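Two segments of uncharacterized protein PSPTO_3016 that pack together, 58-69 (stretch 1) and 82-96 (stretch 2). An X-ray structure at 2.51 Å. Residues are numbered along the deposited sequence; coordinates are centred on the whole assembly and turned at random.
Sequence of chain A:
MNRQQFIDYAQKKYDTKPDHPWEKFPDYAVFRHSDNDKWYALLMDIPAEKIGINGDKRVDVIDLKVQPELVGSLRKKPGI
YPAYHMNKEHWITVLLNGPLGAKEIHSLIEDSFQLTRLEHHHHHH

Stretch 1, residues 58-69: RVDVIDLKVQPE
Stretch 2 82-96: PAYHMNKEHWITVLL

Two neighbouring antiparallel strands illustrate how a backbone ladder sets the register while side chains, alternating between the faces of the sheet, give each rung its character. In PSPTO_3016 the strand 58-65 runs against the strand around 91-95 with an angle of 152° between their N-to-C directions and a closest axial approach of 4.6 Å; together the two stretches bury 981 Å².

Extended from the start, Arg 58 (phi/psi -96/166) does not reach the partner. Val 59 (-145/153, chi1 m) does, its CB lying 3.7 Å from CD2 of Leu 95. At Asp 60 (-108/124) the side chain ends away from the partner, and the backbone does the work: Leu 96 N donates to Asp 60 O at 2.8 Å.

From here the register is regular, with Val 61 opposite Leu 95, Ile 62 opposite Val 94, Asp 63 opposite Thr 93, Leu 64 opposite Ile 92 and Lys 65 opposite Trp 91. Wide hydrogen-bonded pairs, such as Ile 62 CA and Val 94 CA at 5.3 Å, alternate with narrow non-hydrogen-bonded pairs, such as Asp 63 CA and Thr 93 CA at 4.4 Å. Val 61 (-130/158, chi1 m) belongs to a narrow pair; its CG1 meets CD2 of Leu 95 (chi1 t, chi2 m) at 3.6 Å, and its CB sits 3.6 Å from CG2 of Thr 93.

Ile 62 (-127/140, chi1 p, chi2 t) closes a reciprocal ring: Ile 62 N donates to Val 94 O at 2.9 Å, and Val 94 N to Ile 62 O at 2.8 Å. On the face it shares with Leu 64, Val 94 and Ile 92, its CG1 lies 4.0 Å from CB of Val 94 (chi1 t), while its CG2 approaches CD1 of Leu 96 at 4.0 Å.

Asp 63 (-104/132, chi1 -87°) turns to the other face and supplies the polar rung. Thr 93 OG1 (chi1 m) donates to Asp 63 OD1 at 2.7 Å, and the same OG1 accepts from Tyr 84 N at 2.8 Å, so one hydroxyl links the carboxylate to the preceding loop. Asp 63 OD2 lies 2.9 Å from Tyr 84 O, but both atoms are acceptors and no hydrogen bond joins them.

Leu 64 (-128/149, chi1 -92°, chi2 39°) repeats the reciprocal pattern: Leu 64 N to Ile 92 O and Ile 92 N to Leu 64 O are both 3.0 Å. Lys 65 (-93/138, chi1 and chi2 t) places its CB over the face of the six-membered ring of Trp 91 (chi1 m, chi2 75°), 3.8 Å from the ring centroid and 7° off the normal, a CH-pi contact.

Beyond the strand, Val 66 (-137/174, chi1 m) extends the ladder by one bond, from Val 66 N to His 90 O at 2.9 Å, and packs its CG2 3.8 Å from CG1 of Ile 92 (chi1 and chi2 m). Gln 67 points away. At Pro 68 (-44/-29) the chain turns, leaving CA 3.4 Å from Glu 89 O, and Glu 69 does not touch the partner stretch.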

# COMPACT_ATOMS: atom_id res chain seq x y z
N ARG A 58 -8.78 -10.48 -9.74
CA ARG A 58 -8.53 -9.71 -8.52
C ARG A 58 -7.03 -9.33 -8.52
O ARG A 58 -6.23 -9.89 -9.30
CB ARG A 58 -8.79 -10.56 -7.26
CG ARG A 58 -9.93 -11.58 -7.28
CD ARG A 58 -11.18 -11.05 -6.64
NE ARG A 58 -10.87 -10.30 -5.44
CZ ARG A 58 -11.77 -9.62 -4.73
NH1 ARG A 58 -13.05 -9.59 -5.12
NH2 ARG A 58 -11.41 -8.95 -3.65
N VAL A 59 -6.66 -8.39 -7.65
CA VAL A 59 -5.26 -7.94 -7.49
C VAL A 59 -4.95 -7.60 -6.01
O VAL A 59 -5.85 -7.26 -5.24
CB VAL A 59 -4.95 -6.67 -8.34
CG1 VAL A 59 -4.96 -7.01 -9.82
CG2 VAL A 59 -5.95 -5.57 -8.05
N ASP A 60 -3.69 -7.73 -5.61
CA ASP A 60 -3.32 -7.37 -4.24
C ASP A 60 -2.53 -6.09 -4.34
O ASP A 60 -1.53 -6.02 -5.05
CB ASP A 60 -2.47 -8.46 -3.59
CG ASP A 60 -3.30 -9.46 -2.80
OD1 ASP A 60 -4.53 -9.52 -3.04
OD2 ASP A 60 -2.72 -10.17 -1.94
N VAL A 61 -2.98 -5.06 -3.62
CA VAL A 61 -2.34 -3.75 -3.64
C VAL A 61 -2.07 -3.22 -2.23
O VAL A 61 -2.68 -3.67 -1.27
CB VAL A 61 -3.25 -2.72 -4.44
CG1 VAL A 61 -3.67 -3.33 -5.76
CG2 VAL A 61 -4.50 -2.35 -3.62
N ILE A 62 -1.12 -2.29 -2.12
CA ILE A 62 -0.84 -1.68 -0.83
C ILE A 62 -0.92 -0.18 -1.04
O ILE A 62 -0.49 0.35 -2.06
CB ILE A 62 0.55 -1.98 -0.28
CG1 ILE A 62 1.60 -1.70 -1.34
CG2 ILE A 62 0.59 -3.40 0.26
CD1 ILE A 62 3.00 -1.69 -0.82
N ASP A 63 -1.50 0.50 -0.05
CA ASP A 63 -1.62 1.95 -0.10
C ASP A 63 -0.58 2.52 0.83
O ASP A 63 -0.43 2.07 1.97
CB ASP A 63 -3.02 2.36 0.32
CG ASP A 63 -3.98 2.38 -0.85
OD1 ASP A 63 -3.82 1.55 -1.78
OD2 ASP A 63 -4.91 3.20 -0.85
N LEU A 64 0.14 3.51 0.31
CA LEU A 64 1.22 4.17 1.02
C LEU A 64 1.03 5.67 0.99
O LEU A 64 0.47 6.21 0.04
CB LEU A 64 2.56 3.79 0.37
CG LEU A 64 3.34 2.57 0.90
CD1 LEU A 64 2.41 1.43 1.27
CD2 LEU A 64 4.34 2.13 -0.15
N LYS A 65 1.49 6.37 2.02
CA LYS A 65 1.35 7.82 2.07
C LYS A 65 2.58 8.49 1.48
O LYS A 65 3.70 8.08 1.73
CB LYS A 65 1.15 8.27 3.51
CG LYS A 65 0.71 9.72 3.70
CD LYS A 65 0.62 10.02 5.20
CE LYS A 65 -0.66 10.75 5.58
NZ LYS A 65 -0.87 12.02 4.81
N VAL A 66 2.37 9.53 0.69
CA VAL A 66 3.49 10.23 0.10
C VAL A 66 3.25 11.72 0.19
O VAL A 66 2.19 12.16 0.63
CB VAL A 66 3.68 9.83 -1.39
CG1 VAL A 66 3.83 8.32 -1.51
CG2 VAL A 66 2.51 10.30 -2.22
N GLN A 67 4.25 12.49 -0.20
CA GLN A 67 4.12 13.94 -0.18
C GLN A 67 3.30 14.37 -1.39
O GLN A 67 3.58 13.97 -2.52
CB GLN A 67 5.50 14.58 -0.20
CG GLN A 67 6.30 14.30 1.05
CD GLN A 67 7.73 13.88 0.73
OE1 GLN A 67 8.52 14.66 0.20
NE2 GLN A 67 8.06 12.63 1.05
N PRO A 68 2.28 15.20 -1.16
CA PRO A 68 1.40 15.68 -2.23
C PRO A 68 2.08 16.14 -3.53
O PRO A 68 1.47 16.04 -4.60
CB PRO A 68 0.61 16.79 -1.54
CG PRO A 68 1.56 17.27 -0.45
CD PRO A 68 2.07 15.96 0.08
N GLU A 69 3.32 16.63 -3.47
CA GLU A 69 3.98 17.06 -4.71
C GLU A 69 4.59 15.89 -5.48
O GLU A 69 5.13 16.08 -6.57
CB GLU A 69 5.05 18.13 -4.42
CG GLU A 69 6.35 17.64 -3.77
CD GLU A 69 6.33 17.71 -2.25
OE1 GLU A 69 7.42 17.60 -1.65
OE2 GLU A 69 5.23 17.86 -1.66
N PRO A 82 -3.80 5.63 -8.72
CA PRO A 82 -4.38 6.61 -7.79
C PRO A 82 -4.87 5.91 -6.52
O PRO A 82 -5.34 4.77 -6.57
CB PRO A 82 -5.54 7.19 -8.60
CG PRO A 82 -5.02 7.11 -10.00
CD PRO A 82 -4.44 5.74 -10.04
N ALA A 83 -4.76 6.58 -5.38
CA ALA A 83 -5.18 5.98 -4.12
C ALA A 83 -6.59 5.41 -4.15
O ALA A 83 -7.53 6.09 -4.56
CB ALA A 83 -5.05 7.00 -3.00
N TYR A 84 -6.72 4.17 -3.72
CA TYR A 84 -8.01 3.50 -3.67
C TYR A 84 -8.47 3.43 -2.22
O TYR A 84 -7.75 2.91 -1.37
CB TYR A 84 -7.88 2.09 -4.22
CG TYR A 84 -9.18 1.32 -4.18
CD1 TYR A 84 -10.23 1.64 -5.05
CD2 TYR A 84 -9.37 0.30 -3.25
CE1 TYR A 84 -11.43 0.96 -4.99
CE2 TYR A 84 -10.58 -0.39 -3.18
CZ TYR A 84 -11.60 -0.05 -4.06
OH TYR A 84 -12.81 -0.70 -3.97
N HIS A 85 -9.66 3.94 -1.95
CA HIS A 85 -10.25 3.98 -0.61
C HIS A 85 -9.50 4.90 0.35
O HIS A 85 -9.73 4.87 1.56
CB HIS A 85 -10.33 2.57 0.02
CG HIS A 85 -11.59 1.82 -0.29
ND1 HIS A 85 -12.02 0.74 0.46
CD2 HIS A 85 -12.48 1.94 -1.31
CE1 HIS A 85 -13.10 0.23 -0.08
NE2 HIS A 85 -13.40 0.93 -1.16
N MSE A 86 -8.60 5.71 -0.19
CA MSE A 86 -7.86 6.65 0.63
C MSE A 86 -7.84 7.96 -0.10
O MSE A 86 -8.24 8.03 -1.26
CB MSE A 86 -6.43 6.15 0.87
CG MSE A 86 -6.35 4.86 1.67
SE MSE A 86 -6.90 5.09 3.52
CE MSE A 86 -5.14 5.32 4.33
N ASN A 87 -7.36 9.01 0.57
CA ASN A 87 -7.30 10.34 -0.01
C ASN A 87 -6.31 10.39 -1.17
O ASN A 87 -5.12 10.12 -1.00
CB ASN A 87 -6.89 11.35 1.06
CG ASN A 87 -6.93 12.76 0.56
OD1 ASN A 87 -6.09 13.19 -0.23
ND2 ASN A 87 -7.93 13.51 1.01
N LYS A 88 -6.79 10.77 -2.35
CA LYS A 88 -5.93 10.77 -3.52
C LYS A 88 -4.77 11.79 -3.56
O LYS A 88 -3.78 11.57 -4.26
CB LYS A 88 -6.79 10.89 -4.78
CG LYS A 88 -7.97 9.91 -4.83
CD LYS A 88 -8.16 9.41 -6.27
CE LYS A 88 -9.61 8.95 -6.58
NZ LYS A 88 -10.64 10.09 -6.71
N GLU A 89 -4.89 12.88 -2.81
CA GLU A 89 -3.83 13.89 -2.80
C GLU A 89 -2.69 13.54 -1.85
O GLU A 89 -1.62 14.17 -1.88
CB GLU A 89 -4.42 15.25 -2.44
CG GLU A 89 -5.36 15.80 -3.49
CD GLU A 89 -6.16 16.98 -3.00
OE1 GLU A 89 -5.53 17.97 -2.54
OE2 GLU A 89 -7.41 16.91 -3.06
N HIS A 90 -2.91 12.54 -1.00
CA HIS A 90 -1.89 12.13 -0.04
C HIS A 90 -1.51 10.66 -0.11
O HIS A 90 -0.44 10.27 0.40
CB HIS A 90 -2.38 12.46 1.37
CG HIS A 90 -2.42 13.92 1.65
ND1 HIS A 90 -1.30 14.64 2.01
CD2 HIS A 90 -3.44 14.81 1.59
CE1 HIS A 90 -1.64 15.91 2.16
NE2 HIS A 90 -2.93 16.04 1.92
N TRP A 91 -2.36 9.85 -0.75
CA TRP A 91 -2.07 8.43 -0.85
C TRP A 91 -1.84 7.93 -2.27
O TRP A 91 -2.24 8.56 -3.24
CB TRP A 91 -3.15 7.59 -0.14
CG TRP A 91 -3.16 7.79 1.37
CD1 TRP A 91 -3.63 8.89 2.05
CD2 TRP A 91 -2.58 6.93 2.37
NE1 TRP A 91 -3.38 8.77 3.39
CE2 TRP A 91 -2.74 7.58 3.62
CE3 TRP A 91 -1.95 5.69 2.33
CZ2 TRP A 91 -2.28 7.01 4.82
CZ3 TRP A 91 -1.49 5.12 3.52
CH2 TRP A 91 -1.66 5.79 4.75
N ILE A 92 -1.18 6.78 -2.34
CA ILE A 92 -0.80 6.10 -3.57
C ILE A 92 -1.13 4.64 -3.43
O ILE A 92 -1.06 4.09 -2.33
CB ILE A 92 0.72 6.27 -3.76
CG1 ILE A 92 0.98 7.60 -4.43
CG2 ILE A 92 1.29 5.19 -4.61
CD1 ILE A 92 0.30 7.68 -5.76
N THR A 93 -1.51 4.00 -4.52
CA THR A 93 -1.84 2.58 -4.48
C THR A 93 -0.82 1.85 -5.34
O THR A 93 -0.75 2.07 -6.54
CB THR A 93 -3.27 2.29 -5.05
OG1 THR A 93 -4.26 2.81 -4.15
CG2 THR A 93 -3.49 0.79 -5.22
N VAL A 94 -0.02 0.98 -4.72
CA VAL A 94 0.99 0.24 -5.47
C VAL A 94 0.50 -1.19 -5.69
O VAL A 94 0.07 -1.88 -4.77
CB VAL A 94 2.37 0.21 -4.74
CG1 VAL A 94 3.39 -0.53 -5.60
CG2 VAL A 94 2.86 1.62 -4.49
N LEU A 95 0.58 -1.61 -6.94
CA LEU A 95 0.13 -2.94 -7.30
C LEU A 95 1.20 -4.01 -6.99
O LEU A 95 2.31 -3.93 -7.51
CB LEU A 95 -0.25 -2.93 -8.78
CG LEU A 95 -0.81 -4.19 -9.41
CD1 LEU A 95 0.32 -5.07 -9.89
CD2 LEU A 95 -1.72 -4.91 -8.41
N LEU A 96 0.85 -4.96 -6.12
CA LEU A 96 1.75 -6.06 -5.74
C LEU A 96 1.71 -7.13 -6.82
O LEU A 96 0.69 -7.30 -7.48
CB LEU A 96 1.35 -6.70 -4.41
CG LEU A 96 1.47 -5.87 -3.13
CD1 LEU A 96 1.19 -6.75 -1.91
CD2 LEU A 96 2.86 -5.30 -3.05